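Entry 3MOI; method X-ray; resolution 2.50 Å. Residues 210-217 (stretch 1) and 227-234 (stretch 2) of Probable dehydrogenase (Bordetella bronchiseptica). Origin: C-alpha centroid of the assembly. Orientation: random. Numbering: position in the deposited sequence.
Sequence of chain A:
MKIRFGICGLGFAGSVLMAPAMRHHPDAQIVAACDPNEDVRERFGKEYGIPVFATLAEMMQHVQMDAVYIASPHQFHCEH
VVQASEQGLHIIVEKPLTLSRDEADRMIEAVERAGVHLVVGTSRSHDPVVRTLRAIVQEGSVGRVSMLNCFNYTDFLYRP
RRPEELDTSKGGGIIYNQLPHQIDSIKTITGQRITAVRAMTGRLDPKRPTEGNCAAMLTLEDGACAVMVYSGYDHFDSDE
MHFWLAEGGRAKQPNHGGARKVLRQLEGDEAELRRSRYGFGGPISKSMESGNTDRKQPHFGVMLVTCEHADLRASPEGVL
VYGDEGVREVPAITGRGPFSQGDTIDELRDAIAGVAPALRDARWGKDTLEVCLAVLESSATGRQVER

Stretch 1 210-217: TEGNCAAM
Stretch 2 (227-234) VMVYSGYD

Two antiparallel strands, 213-217 and 227-231, run 4.6 Å apart at closest approach with their directions at 170°; phi lies between -94° and -153°, psi between 121° and 158°. The register pairs Asn 213 with Ser 231, Cys 214 with Tyr 230, Ala 215 with Val 229, Ala 216 with Met 228 and Met 217 with Val 227.

Two reciprocal backbone pairs do most of the holding. Cys 214 N donates to Tyr 230 O (2.7 Å) and Tyr 230 N to Cys 214 O (2.9 Å); Ala 216 N donates to Met 228 O (2.7 Å) and Met 228 N to Ala 216 O (2.8 Å). At the non-hydrogen-bonded pairs, where the CA atoms come closer (4.5 Å from Ala 215 CA to Val 229 CA, against 5.2 Å from Cys 214 CA to Tyr 230 CA), CA-H groups approach the same carbonyls: Val 229 CA lies 3.4 Å from Cys 214 O, between the two hydrogen-bonded pairs, and Val 227 CA lies 3.3 Å from Ala 216 O, beyond the second.

Past the strands, Gly 232 N makes a weak bond to Gly 212 O (3.0 Å). Tyr 233, chi1 m and chi2 -68°, brings its hydroxyl back for a weak bond from Gly 212 N to Tyr 233 OH (3.2 Å). Glycine suits this spot: an ideal CB on Gly 212 would sit 2.4 Å from Tyr 233 CE1.

Cys 214, Met 228 and Tyr 230, all chi1 t, share one face with Ala 216. On the other, Met 217 CG packs 4.1 Å from Val 227 CG2. The contact buries 506 Å².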

# COMPACT_ATOMS: atom_id res chain seq x y z
N THR A 210 22.42 0.27 5.72
CA THR A 210 21.94 1.20 4.77
C THR A 210 20.42 1.06 4.80
O THR A 210 19.89 0.20 5.46
CB THR A 210 22.52 0.97 3.38
OG1 THR A 210 22.06 2.02 2.49
CG2 THR A 210 22.11 -0.38 2.83
N GLU A 211 19.71 1.91 4.09
CA GLU A 211 18.29 1.89 4.13
C GLU A 211 17.79 0.62 3.46
O GLU A 211 18.11 0.36 2.32
CB GLU A 211 17.72 3.12 3.43
CG GLU A 211 17.83 4.41 4.24
CD GLU A 211 19.18 5.09 4.17
OE1 GLU A 211 19.93 4.78 3.22
OE2 GLU A 211 19.50 5.93 5.09
N GLY A 212 17.01 -0.16 4.17
CA GLY A 212 16.28 -1.25 3.58
C GLY A 212 14.78 -1.13 3.44
O GLY A 212 14.20 -1.89 2.68
N ASN A 213 14.12 -0.19 4.15
CA ASN A 213 12.69 0.07 3.89
C ASN A 213 12.27 1.51 3.90
O ASN A 213 12.83 2.36 4.59
CB ASN A 213 11.81 -0.68 4.88
CG ASN A 213 12.02 -0.22 6.35
OD1 ASN A 213 13.11 -0.27 6.86
ND2 ASN A 213 10.97 0.19 6.99
N CYS A 214 11.16 1.78 3.25
CA CYS A 214 10.70 3.13 3.19
C CYS A 214 9.25 3.17 3.02
O CYS A 214 8.74 2.45 2.21
CB CYS A 214 11.28 3.79 1.98
SG CYS A 214 10.57 5.41 1.59
N ALA A 215 8.60 4.09 3.73
CA ALA A 215 7.21 4.39 3.49
C ALA A 215 7.10 5.87 3.13
O ALA A 215 7.64 6.71 3.87
CB ALA A 215 6.29 4.01 4.76
N ALA A 216 6.42 6.15 2.02
CA ALA A 216 6.28 7.54 1.53
C ALA A 216 4.95 7.86 0.90
O ALA A 216 4.34 7.01 0.26
CB ALA A 216 7.41 7.91 0.48
N MET A 217 4.56 9.12 1.07
CA MET A 217 3.45 9.68 0.39
C MET A 217 3.97 10.85 -0.44
O MET A 217 4.51 11.87 0.10
CB MET A 217 2.34 10.16 1.33
CG MET A 217 1.00 10.25 0.50
SD MET A 217 -0.51 10.72 1.24
CE MET A 217 0.07 10.24 2.75
N VAL A 227 1.21 6.80 -2.94
CA VAL A 227 1.87 6.17 -1.82
C VAL A 227 2.90 5.22 -2.39
O VAL A 227 2.60 4.49 -3.32
CB VAL A 227 0.82 5.36 -0.96
CG1 VAL A 227 1.48 4.23 -0.13
CG2 VAL A 227 0.03 6.29 -0.08
N MET A 228 4.09 5.20 -1.81
CA MET A 228 5.21 4.37 -2.27
C MET A 228 5.74 3.70 -1.00
O MET A 228 6.06 4.38 -0.02
CB MET A 228 6.25 5.26 -2.93
CG MET A 228 7.56 4.67 -3.39
SD MET A 228 8.80 5.93 -3.98
CE MET A 228 7.60 7.05 -4.44
N VAL A 229 5.77 2.37 -1.01
CA VAL A 229 6.27 1.57 0.08
C VAL A 229 7.24 0.54 -0.47
O VAL A 229 6.98 -0.11 -1.47
CB VAL A 229 5.13 0.81 0.81
CG1 VAL A 229 5.73 -0.27 1.76
CG2 VAL A 229 4.22 1.75 1.58
N TYR A 230 8.36 0.35 0.21
CA TYR A 230 9.44 -0.58 -0.25
C TYR A 230 10.08 -1.19 0.96
O TYR A 230 10.40 -0.47 1.92
CB TYR A 230 10.55 0.15 -1.03
CG TYR A 230 11.47 -0.84 -1.64
CD1 TYR A 230 11.34 -1.19 -2.96
CD2 TYR A 230 12.42 -1.53 -0.87
CE1 TYR A 230 12.17 -2.13 -3.51
CE2 TYR A 230 13.20 -2.44 -1.39
CZ TYR A 230 13.07 -2.76 -2.74
OH TYR A 230 13.88 -3.72 -3.30
N SER A 231 10.29 -2.50 0.92
CA SER A 231 11.06 -3.21 1.96
C SER A 231 11.87 -4.35 1.33
O SER A 231 11.37 -5.07 0.44
CB SER A 231 10.12 -3.78 3.00
OG SER A 231 10.81 -4.44 4.03
N GLY A 232 13.12 -4.49 1.76
CA GLY A 232 14.11 -5.34 1.07
C GLY A 232 14.75 -6.38 1.96
O GLY A 232 15.77 -6.94 1.61
N TYR A 233 14.12 -6.68 3.10
CA TYR A 233 14.77 -7.51 4.13
C TYR A 233 14.56 -9.01 3.89
O TYR A 233 14.93 -9.83 4.74
CB TYR A 233 14.27 -7.07 5.51
CG TYR A 233 14.63 -5.62 5.84
CD1 TYR A 233 15.96 -5.22 6.05
CD2 TYR A 233 13.65 -4.63 5.93
CE1 TYR A 233 16.29 -3.89 6.33
CE2 TYR A 233 13.98 -3.28 6.19
CZ TYR A 233 15.30 -2.93 6.39
OH TYR A 233 15.62 -1.63 6.66
N ASP A 234 13.99 -9.37 2.74
CA ASP A 234 13.77 -10.77 2.38
C ASP A 234 12.77 -11.46 3.30
O ASP A 234 12.90 -12.67 3.63
CB ASP A 234 15.09 -11.56 2.41
CG ASP A 234 14.97 -12.89 1.67
OD1 ASP A 234 15.99 -13.63 1.64
OD2 ASP A 234 13.85 -13.20 1.15